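Local coordinates for protein OBCA, Oxalate Biosynthetic Component A (Burkholderia glumae, PDB 4NNB) that belongs to a TIM-barrel enzyme family and holds a magnesium ion together with an oxaloacetate ion in its pocket, at residues Glu210-Ser215 with Val223-Arg228; Ile8-Ile13 with Arg493-Gln498; Ile470-Glu475 with Ser500-Glu505. All blocks are in the same frame, centred on the assembly; numbering follows the deposited sequence.

Contact 1. Residues Glu210-Ser215 with Val223-Arg228; sequences EETIRS and VHLHTR. With MG (magnesium ion), chain B; OAA (oxaloacetate ion), chain C.
Thr212 meets Val223 and Leu225 in a small, fully buried helix-on-strand contact, where helix 205-217 lies against strand 222-229, the strand that follows it in the chain. The methyl of Thr212 does most of the touching: with CG2 anti to the backbone N (chi1 of OG1 -64°), it is brought up to Val223 CG2 at 3.7 Å. The same rotation leaves the hydroxyl beside the backbone, where it is hydrogen-bonded to Ile208 O one turn earlier; Leu225 CD2 lies 3.6 Å from Thr212 OG1, the two side chains crossing at about a right angle. In this TIM-barrel protein, successive residues of the strand serve different sides of the sheet. Val223 and Leu225 face the helical layer, while His224 leaves in the other direction and binds the magnesium ion through NE2 at 2.2 Å. Two residues on, His226 adds a second bond, NE2 to the magnesium ion at 2.1 Å. Its other nitrogen, ND1, is hydrogen-bonded to Asn251 OD1, which, with the metal bond, helps to fix the ring's rotation. Oxaloacetate O2 lies at the edge of the His224 ring, in its plane, and binds the magnesium ion at 2.2 Å; O2 and O3 together chelate it.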
loop_
_atom_site.group_PDB
_atom_site.type_symbol
_atom_site.label_atom_id
_atom_site.label_comp_id
_atom_site.label_asym_id
_atom_site.label_seq_id
_atom_site.Cartn_x
_atom_site.Cartn_y
_atom_site.Cartn_z
ATOM N N GLU A 210 -14.868 -2.318 7.168
ATOM C CA GLU A 210 -15.356 -3.336 6.235
ATOM C C GLU A 210 -14.200 -4.126 5.627
ATOM O O GLU A 210 -14.262 -5.354 5.540
ATOM C CB GLU A 210 -16.230 -2.705 5.144
ATOM C CG GLU A 210 -16.731 -3.693 4.092
ATOM C CD GLU A 210 -17.665 -4.743 4.680
ATOM O OE1 GLU A 210 -18.292 -4.463 5.725
ATOM O OE2 GLU A 210 -17.773 -5.847 4.094
ATOM N N GLU A 211 -13.122 -3.434 5.259
ATOM C CA GLU A 211 -11.956 -4.108 4.676
ATOM C C GLU A 211 -11.235 -4.982 5.693
ATOM O O GLU A 211 -10.781 -6.087 5.367
ATOM C CB GLU A 211 -10.990 -3.093 4.030
ATOM C CG GLU A 211 -9.769 -3.729 3.393
ATOM C CD GLU A 211 -10.125 -4.628 2.199
ATOM O OE1 GLU A 211 -10.971 -4.227 1.373
ATOM O OE2 GLU A 211 -9.554 -5.729 2.091
ATOM N N THR A 212 -11.141 -4.497 6.933
ATOM C CA THR A 212 -10.552 -5.281 8.018
ATOM C C THR A 212 -11.287 -6.615 8.188
ATOM O O THR A 212 -10.673 -7.683 8.257
ATOM C CB THR A 212 -10.601 -4.494 9.365
ATOM O OG1 THR A 212 -9.780 -3.321 9.250
ATOM C CG2 THR A 212 -10.095 -5.342 10.514
ATOM N N ILE A 213 -12.605 -6.543 8.277
ATOM C CA ILE A 213 -13.418 -7.747 8.429
ATOM C C ILE A 213 -13.314 -8.681 7.220
ATOM O O ILE A 213 -13.113 -9.889 7.384
ATOM C CB ILE A 213 -14.870 -7.373 8.720
ATOM C CG1 ILE A 213 -14.954 -6.831 10.145
ATOM C CG2 ILE A 213 -15.781 -8.602 8.582
ATOM C CD1 ILE A 213 -16.035 -5.844 10.322
ATOM N N ARG A 214 -13.421 -8.131 6.014
ATOM C CA ARG A 214 -13.230 -8.949 4.818
ATOM C C ARG A 214 -11.850 -9.588 4.763
ATOM O O ARG A 214 -11.725 -10.753 4.397
ATOM C CB ARG A 214 -13.476 -8.137 3.544
ATOM C CG ARG A 214 -14.898 -7.631 3.417
ATOM C CD ARG A 214 -15.327 -7.673 1.976
ATOM N NE ARG A 214 -15.102 -8.996 1.399
ATOM C CZ ARG A 214 -15.158 -9.259 0.101
ATOM N NH1 ARG A 214 -14.927 -10.486 -0.338
ATOM N NH2 ARG A 214 -15.436 -8.292 -0.761
ATOM N N SER A 215 -10.813 -8.832 5.116
ATOM C CA SER A 215 -9.457 -9.379 5.119
ATOM C C SER A 215 -9.294 -10.536 6.101
ATOM O O SER A 215 -8.660 -11.557 5.785
ATOM C CB SER A 215 -8.425 -8.278 5.414
ATOM O OG SER A 215 -8.278 -7.442 4.280
ATOM N N VAL A 223 -4.494 -7.503 11.573
ATOM C CA VAL A 223 -4.700 -6.394 10.653
ATOM C C VAL A 223 -3.949 -5.148 11.132
ATOM O O VAL A 223 -4.227 -4.625 12.217
ATOM C CB VAL A 223 -6.192 -6.060 10.480
ATOM C CG1 VAL A 223 -6.371 -4.990 9.395
ATOM C CG2 VAL A 223 -6.987 -7.336 10.124
ATOM N N HIS A 224 -3.001 -4.693 10.319
ATOM C CA HIS A 224 -2.199 -3.498 10.622
ATOM C C HIS A 224 -2.909 -2.268 10.036
ATOM O O HIS A 224 -3.157 -2.201 8.835
ATOM C CB HIS A 224 -0.787 -3.678 10.037
ATOM C CG HIS A 224 0.075 -2.448 10.071
ATOM N ND1 HIS A 224 0.623 -1.943 11.239
ATOM C CD2 HIS A 224 0.532 -1.651 9.074
ATOM C CE1 HIS A 224 1.354 -0.880 10.956
ATOM N NE2 HIS A 224 1.312 -0.677 9.645
ATOM N N LEU A 225 -3.239 -1.310 10.893
ATOM C CA LEU A 225 -4.072 -0.170 10.521
ATOM C C LEU A 225 -3.326 1.160 10.512
ATOM O O LEU A 225 -2.485 1.416 11.382
ATOM C CB LEU A 225 -5.242 -0.053 11.513
ATOM C CG LEU A 225 -6.262 -1.196 11.472
ATOM C CD1 LEU A 225 -7.363 -1.000 12.517
ATOM C CD2 LEU A 225 -6.869 -1.290 10.067
ATOM N N HIS A 226 -3.653 1.997 9.526
ATOM C CA HIS A 226 -3.377 3.431 9.578
ATOM C C HIS A 226 -4.701 4.178 9.450
ATOM O O HIS A 226 -5.695 3.634 8.948
ATOM C CB HIS A 226 -2.528 3.892 8.388
ATOM C CG HIS A 226 -1.097 3.452 8.417
ATOM N ND1 HIS A 226 -0.051 4.348 8.384
ATOM C CD2 HIS A 226 -0.539 2.215 8.401
ATOM C CE1 HIS A 226 1.094 3.685 8.367
ATOM N NE2 HIS A 226 0.825 2.389 8.378
ATOM N N THR A 227 -4.699 5.438 9.867
ATOM C CA THR A 227 -5.771 6.368 9.548
ATOM C C THR A 227 -5.211 7.501 8.694
ATOM O O THR A 227 -3.992 7.671 8.594
ATOM C CB THR A 227 -6.429 6.936 10.818
ATOM O OG1 THR A 227 -5.408 7.381 11.726
ATOM C CG2 THR A 227 -7.285 5.864 11.497
ATOM N N ARG A 228 -6.109 8.265 8.075
ATOM C CA ARG A 228 -5.731 9.373 7.201
ATOM C C ARG A 228 -6.536 10.612 7.566
ATOM O O ARG A 228 -7.698 10.515 7.945
ATOM C CB ARG A 228 -6.024 9.043 5.730
ATOM C CG ARG A 228 -5.339 7.789 5.178
ATOM C CD ARG A 228 -3.827 7.902 5.160
ATOM N NE ARG A 228 -3.254 6.763 4.446
ATOM C CZ ARG A 228 -3.103 6.720 3.123
ATOM N NH1 ARG A 228 -3.448 7.769 2.374
ATOM N NH2 ARG A 228 -2.587 5.641 2.551
HETATM MG MG MG B . 2.295 0.903 8.540
HETATM O O1 OAA C . 4.852 1.746 11.989
HETATM O O2 OAA C . 3.175 1.427 10.495
HETATM O O4 OAA C . 5.497 3.431 6.247
HETATM O O5 OAA C . 6.128 4.557 8.151
HETATM O O3 OAA C . 3.545 2.213 7.926
HETATM C C1 OAA C . 4.401 1.788 10.761
HETATM C C2 OAA C . 5.333 2.260 9.668
HETATM C C3 OAA C . 4.681 2.667 8.366
HETATM C C4 OAA C . 5.467 3.610 7.544
HETATM O O HOH W 1 4.055 -0.479 8.214
#

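Contact 2. Residues Ile8-Ile13 with Arg493-Gln498; sequences ITAAPI and RGTWEQ
Thr495, in the first turn of helix 495-507, presses its branched side chain against Ala10 and Pro12, where strand 5-10 runs out into a loop. This is the tight part of the contact. With chi1 at -68°, the Thr495 methyl CG2 lies opposite the backbone N and meets Ala10 CB at 3.8 Å, while Thr495 OG1 sits over the backbone of Pro12, only 3.2 Å from Pro12 CA. No direct hydrogen bond joins the two segments. The looser side is bridged by a water, which donates to Pro12 O at 2.8 Å and lies 2.6 Å from Thr495 OG1. The hydroxyl also takes part in a hydrogen bond with Leu474 N, so this buried oxygen is gripped from two quarters. Farther out, the start of the helix turns to the exposed surface: Arg493 N bonds Glu497 OE2 at 2.8 Å and almost straight (173°), meeting the carboxylate on its anti side, 31° out of plane. Gly494 occupies the N-cap, and its carbonyl receives weak bonds from Glu497 N and Gln498 N. Glu211, from helix 205-217, accepts from Trp496 N through OE2, and Arg214 of that helix makes a cation-pi contact with the indole. Helix 495-507 thus begins beside helix 205-217, both packed on strand 5-10 as outer-layer helices of a TIM-barrel, and the strand runs parallel to its neighbours 222-229 and 469-472.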
loop_
_atom_site.group_PDB
_atom_site.type_symbol
_atom_site.label_atom_id
_atom_site.label_comp_id
_atom_site.label_asym_id
_atom_site.label_seq_id
_atom_site.Cartn_x
_atom_site.Cartn_y
_atom_site.Cartn_z
ATOM N N ILE A 8 -1.062 -14.595 8.504
ATOM C CA ILE A 8 -1.067 -13.544 7.501
ATOM C C ILE A 8 -1.457 -12.255 8.185
ATOM O O ILE A 8 -2.450 -12.204 8.910
ATOM C CB ILE A 8 -2.053 -13.843 6.346
ATOM C CG1 ILE A 8 -1.614 -15.115 5.603
ATOM C CG2 ILE A 8 -2.151 -12.644 5.376
ATOM C CD1 ILE A 8 -2.657 -15.676 4.618
ATOM N N THR A 9 -0.644 -11.222 7.976
ATOM C CA THR A 9 -1.033 -9.870 8.355
ATOM C C THR A 9 -1.617 -9.125 7.152
ATOM O O THR A 9 -0.995 -9.052 6.098
ATOM C CB THR A 9 0.163 -9.067 8.938
ATOM O OG1 THR A 9 0.554 -9.645 10.196
ATOM C CG2 THR A 9 -0.246 -7.598 9.180
ATOM N N ALA A 10 -2.818 -8.578 7.307
ATOM C CA ALA A 10 -3.378 -7.695 6.284
ATOM C C ALA A 10 -3.017 -6.242 6.607
ATOM O O ALA A 10 -3.149 -5.810 7.745
ATOM C CB ALA A 10 -4.876 -7.847 6.235
ATOM N N ALA A 11 -2.571 -5.481 5.615
ATOM C CA ALA A 11 -2.263 -4.061 5.852
ATOM C C ALA A 11 -3.030 -3.191 4.853
ATOM O O ALA A 11 -2.523 -2.890 3.782
ATOM C CB ALA A 11 -0.759 -3.810 5.746
ATOM N N PRO A 12 -4.268 -2.802 5.204
ATOM C CA PRO A 12 -5.199 -2.269 4.194
ATOM C C PRO A 12 -5.053 -0.801 3.816
ATOM O O PRO A 12 -5.662 -0.410 2.814
ATOM C CB PRO A 12 -6.579 -2.473 4.835
ATOM C CG PRO A 12 -6.362 -3.486 5.942
ATOM C CD PRO A 12 -4.965 -3.200 6.436
ATOM N N ILE A 13 -4.302 -0.004 4.574
ATOM C CA ILE A 13 -4.340 1.444 4.352
ATOM C C ILE A 13 -2.981 2.065 4.110
ATOM O O ILE A 13 -2.759 2.702 3.079
ATOM C CB ILE A 13 -5.005 2.199 5.515
ATOM C CG1 ILE A 13 -6.377 1.610 5.828
ATOM C CG2 ILE A 13 -5.114 3.703 5.188
ATOM C CD1 ILE A 13 -6.391 0.674 7.032
ATOM N N ARG A 493 -8.608 -5.988 -6.104
ATOM C CA ARG A 493 -9.945 -5.526 -5.747
ATOM C C ARG A 493 -10.008 -5.093 -4.278
ATOM O O ARG A 493 -10.990 -4.498 -3.829
ATOM C CB ARG A 493 -10.971 -6.629 -6.002
ATOM C CG ARG A 493 -11.101 -7.032 -7.464
ATOM C CD ARG A 493 -12.549 -7.017 -7.877
ATOM N NE ARG A 493 -13.036 -5.645 -8.018
ATOM C CZ ARG A 493 -14.289 -5.277 -7.783
ATOM N NH1 ARG A 493 -15.175 -6.176 -7.384
ATOM N NH2 ARG A 493 -14.656 -4.011 -7.946
ATOM N N GLY A 494 -8.959 -5.407 -3.528
ATOM C CA GLY A 494 -8.915 -5.090 -2.117
ATOM C C GLY A 494 -7.779 -5.837 -1.449
ATOM O O GLY A 494 -7.192 -6.750 -2.043
ATOM N N THR A 495 -7.441 -5.430 -0.229
ATOM C CA THR A 495 -6.476 -6.183 0.560
ATOM C C THR A 495 -6.969 -7.615 0.759
ATOM O O THR A 495 -6.184 -8.556 0.695
ATOM C CB THR A 495 -6.195 -5.491 1.922
ATOM O OG1 THR A 495 -5.486 -4.258 1.679
ATOM C CG2 THR A 495 -5.355 -6.378 2.808
ATOM N N TRP A 496 -8.271 -7.789 0.970
ATOM C CA TRP A 496 -8.812 -9.141 1.142
ATOM C C TRP A 496 -8.446 -10.056 -0.041
ATOM O O TRP A 496 -8.212 -11.253 0.139
ATOM C CB TRP A 496 -10.331 -9.098 1.332
ATOM C CG TRP A 496 -11.053 -8.618 0.112
ATOM C CD1 TRP A 496 -11.466 -7.340 -0.150
ATOM C CD2 TRP A 496 -11.444 -9.411 -1.020
ATOM N NE1 TRP A 496 -12.083 -7.292 -1.381
ATOM C CE2 TRP A 496 -12.085 -8.548 -1.931
ATOM C CE3 TRP A 496 -11.308 -10.763 -1.350
ATOM C CZ2 TRP A 496 -12.584 -8.997 -3.158
ATOM C CZ3 TRP A 496 -11.806 -11.207 -2.571
ATOM C CH2 TRP A 496 -12.436 -10.329 -3.455
ATOM N N GLU A 497 -8.380 -9.497 -1.245
ATOM C CA GLU A 497 -8.053 -10.323 -2.405
ATOM C C GLU A 497 -6.596 -10.775 -2.346
ATOM O O GLU A 497 -6.286 -11.939 -2.624
ATOM C CB GLU A 497 -8.362 -9.608 -3.727
ATOM C CG GLU A 497 -8.087 -10.502 -4.936
ATOM C CD GLU A 497 -8.547 -9.894 -6.234
ATOM O OE1 GLU A 497 -9.233 -10.596 -6.996
ATOM O OE2 GLU A 497 -8.211 -8.717 -6.504
ATOM N N GLN A 498 -5.711 -9.860 -1.956
ATOM C CA GLN A 498 -4.299 -10.192 -1.778
ATOM C C GLN A 498 -4.104 -11.227 -0.683
ATOM O O GLN A 498 -3.267 -12.120 -0.816
ATOM C CB GLN A 498 -3.485 -8.917 -1.509
ATOM C CG GLN A 498 -3.599 -7.919 -2.676
ATOM C CD GLN A 498 -3.113 -6.520 -2.328
ATOM O OE1 GLN A 498 -3.288 -6.047 -1.198
ATOM N NE2 GLN A 498 -2.495 -5.854 -3.296
HETATM O O HOH W 2 -7.273 -2.377 1.676
#

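Contact 3. Residues Ile470-Glu475 with Ser500-Glu505; sequences IRVGLE and SLVREE. With MG (magnesium ion), chain B; OAA (oxaloacetate ion), chain C.
Val502 of helix 495-507 touches both outward-facing residues of strand 469-472, spreading one methyl to each. Its CG2 lies 4.1 Å from Ile470 CG2, the two side chains crossing obliquely, and its CG1 lies 4.2 Å from Val472 CG2. This split follows from chi1 of 77°, which sets CG1 between the backbone N and the carbonyl carbon and leaves CG2 anti to N. The contact is wholly apolar and buried. Ile8, from the adjoining strand 5-10, also packs on Val502, while Leu458 of helix 458-465 covers both Ile470 and Val472.

Between these two residues Arg471 points the other way, toward the metal site. Its NH2 forms a salt bridge of 3.0 Å with Glu475 OE1, and its NH1 donates to the metal-bound water at 3.0 Å, the water oxygen lying at the guanidinium edge and in its plane. Asp476 pairs with Arg471 NE, so the guanidinium is held from several directions and probably helps to offset the negative charge gathered here. Gly473 carries the chain out of the strand. Glu475 then reaches out as an extended chain, CG anti to its N (chi1 173°), to bind the magnesium ion through OE1 at 2.2 Å.

His224, His226, the water and two oxaloacetate oxygens bring the ion to six ligands. A metal held by loops and strand ends at the carboxyl end of the parallel strands, with helices packed on the outer side, is the layout of a TIM-barrel active site.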
loop_
_atom_site.group_PDB
_atom_site.type_symbol
_atom_site.label_atom_id
_atom_site.label_comp_id
_atom_site.label_asym_id
_atom_site.label_seq_id
_atom_site.Cartn_x
_atom_site.Cartn_y
_atom_site.Cartn_z
ATOM N N ILE A 470 3.587 -13.687 6.937
ATOM C CA ILE A 470 3.715 -12.895 5.724
ATOM C C ILE A 470 2.647 -11.806 5.758
ATOM O O ILE A 470 1.503 -12.063 6.145
ATOM C CB ILE A 470 3.509 -13.765 4.456
ATOM C CG1 ILE A 470 4.669 -14.736 4.274
ATOM C CG2 ILE A 470 3.390 -12.896 3.186
ATOM C CD1 ILE A 470 4.406 -15.765 3.169
ATOM N N ARG A 471 3.025 -10.596 5.355
ATOM C CA ARG A 471 2.103 -9.470 5.325
ATOM C C ARG A 471 1.843 -9.058 3.883
ATOM O O ARG A 471 2.766 -9.029 3.052
ATOM C CB ARG A 471 2.681 -8.280 6.129
ATOM C CG ARG A 471 2.145 -6.903 5.725
ATOM C CD ARG A 471 2.516 -5.800 6.754
ATOM N NE ARG A 471 2.738 -4.523 6.088
ATOM C CZ ARG A 471 3.108 -3.394 6.698
ATOM N NH1 ARG A 471 3.292 -3.356 8.017
ATOM N NH2 ARG A 471 3.305 -2.308 5.971
ATOM N N VAL A 472 0.582 -8.754 3.581
ATOM C CA VAL A 472 0.219 -8.184 2.279
ATOM C C VAL A 472 -0.840 -7.120 2.532
ATOM O O VAL A 472 -1.396 -7.048 3.627
ATOM C CB VAL A 472 -0.373 -9.248 1.327
ATOM C CG1 VAL A 472 0.706 -10.217 0.872
ATOM C CG2 VAL A 472 -1.520 -9.989 2.014
ATOM N N GLY A 473 -1.112 -6.295 1.528
ATOM C CA GLY A 473 -2.197 -5.332 1.620
ATOM C C GLY A 473 -1.906 -4.103 0.781
ATOM O O GLY A 473 -0.765 -3.913 0.359
ATOM N N LEU A 474 -2.915 -3.255 0.564
ATOM C CA LEU A 474 -2.732 -2.036 -0.241
ATOM C C LEU A 474 -1.622 -1.103 0.279
ATOM O O LEU A 474 -0.997 -0.370 -0.500
ATOM C CB LEU A 474 -4.057 -1.282 -0.390
ATOM C CG LEU A 474 -5.185 -2.030 -1.116
ATOM C CD1 LEU A 474 -6.329 -1.065 -1.497
ATOM C CD2 LEU A 474 -4.642 -2.743 -2.351
ATOM N N GLU A 475 -1.365 -1.138 1.584
ATOM C CA GLU A 475 -0.209 -0.426 2.146
ATOM C C GLU A 475 1.099 -0.741 1.422
ATOM O O GLU A 475 1.910 0.157 1.168
ATOM C CB GLU A 475 -0.060 -0.752 3.642
ATOM C CG GLU A 475 1.223 -0.194 4.273
ATOM C CD GLU A 475 1.141 -0.137 5.792
ATOM O OE1 GLU A 475 2.092 0.365 6.434
ATOM O OE2 GLU A 475 0.130 -0.618 6.345
ATOM N N SER A 500 -6.391 -13.576 0.168
ATOM C CA SER A 500 -6.892 -14.856 -0.363
ATOM C C SER A 500 -5.843 -15.533 -1.215
ATOM O O SER A 500 -5.626 -16.734 -1.097
ATOM C CB SER A 500 -8.161 -14.661 -1.205
ATOM O OG SER A 500 -9.194 -14.074 -0.445
ATOM N N LEU A 501 -5.197 -14.743 -2.067
ATOM C CA LEU A 501 -4.195 -15.248 -2.992
ATOM C C LEU A 501 -2.926 -15.728 -2.302
ATOM O O LEU A 501 -2.386 -16.773 -2.659
ATOM C CB LEU A 501 -3.863 -14.196 -4.050
ATOM C CG LEU A 501 -4.955 -13.986 -5.099
ATOM C CD1 LEU A 501 -4.690 -12.719 -5.901
ATOM C CD2 LEU A 501 -5.036 -15.202 -6.024
ATOM N N VAL A 502 -2.435 -14.987 -1.316
ATOM C CA VAL A 502 -1.257 -15.470 -0.610
ATOM C C VAL A 502 -1.586 -16.720 0.218
ATOM O O VAL A 502 -0.774 -17.635 0.306
ATOM C CB VAL A 502 -0.579 -14.385 0.258
ATOM C CG1 VAL A 502 -1.357 -14.159 1.537
ATOM C CG2 VAL A 502 0.844 -14.820 0.591
ATOM N N ARG A 503 -2.780 -16.755 0.808
ATOM C CA ARG A 503 -3.252 -17.924 1.546
ATOM C C ARG A 503 -3.258 -19.139 0.628
ATOM O O ARG A 503 -2.802 -20.223 0.998
ATOM C CB ARG A 503 -4.660 -17.668 2.065
ATOM C CG ARG A 503 -5.285 -18.832 2.842
ATOM C CD ARG A 503 -6.700 -18.464 3.261
ATOM N NE ARG A 503 -7.415 -19.544 3.933
ATOM C CZ ARG A 503 -8.147 -20.457 3.302
ATOM N NH1 ARG A 503 -8.244 -20.432 1.976
ATOM N NH2 ARG A 503 -8.778 -21.397 3.992
ATOM N N GLU A 504 -3.764 -18.934 -0.581
ATOM C CA GLU A 504 -3.836 -19.981 -1.592
ATOM C C GLU A 504 -2.445 -20.524 -1.935
ATOM O O GLU A 504 -2.219 -21.738 -1.907
ATOM C CB GLU A 504 -4.544 -19.422 -2.832
ATOM C CG GLU A 504 -4.655 -20.354 -4.026
ATOM C CD GLU A 504 -5.429 -19.704 -5.166
ATOM O OE1 GLU A 504 -6.607 -20.074 -5.364
ATOM O OE2 GLU A 504 -4.864 -18.819 -5.852
ATOM N N GLU A 505 -1.514 -19.628 -2.245
ATOM C CA GLU A 505 -0.146 -20.028 -2.562
ATOM C C GLU A 505 0.531 -20.762 -1.395
ATOM O O GLU A 505 1.281 -21.723 -1.608
ATOM C CB GLU A 505 0.686 -18.817 -3.010
ATOM C CG GLU A 505 2.131 -19.163 -3.349
ATOM C CD GLU A 505 2.872 -18.047 -4.067
ATOM O OE1 GLU A 505 2.404 -16.886 -4.048
ATOM O OE2 GLU A 505 3.932 -18.341 -4.664
HETATM MG MG MG B . 2.295 0.903 8.540
HETATM O O1 OAA C . 4.852 1.746 11.989
HETATM O O2 OAA C . 3.175 1.427 10.495
HETATM O O4 OAA C . 5.497 3.431 6.247
HETATM O O5 OAA C . 6.128 4.557 8.151
HETATM O O3 OAA C . 3.545 2.213 7.926
HETATM C C1 OAA C . 4.401 1.788 10.761
HETATM C C2 OAA C . 5.333 2.260 9.668
HETATM C C3 OAA C . 4.681 2.667 8.366
HETATM C C4 OAA C . 5.467 3.610 7.544
HETATM O O HOH W 1 4.055 -0.479 8.214
#

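All three contacts are buried and lie where helices cover the same sheet, in which strand 5-10 runs between 222-229 and 469-472. Contacts 2 and 3 share helix 495-507, one using its amino-terminal turn and the other its middle. Chemistry follows position: contact 3 is purely aliphatic across its interface, contacts 1 and 2 each bring in a threonine hydroxyl, and contact 2, at the end of strand 5-10, adds a bridging water. Contacts 1 and 3 meet at the magnesium ion, to which they contribute two histidines and a glutamate respectively; contact 2 supplies no ligand, although Ala11 comes within about 6 Å of the ion, measured from its side chain.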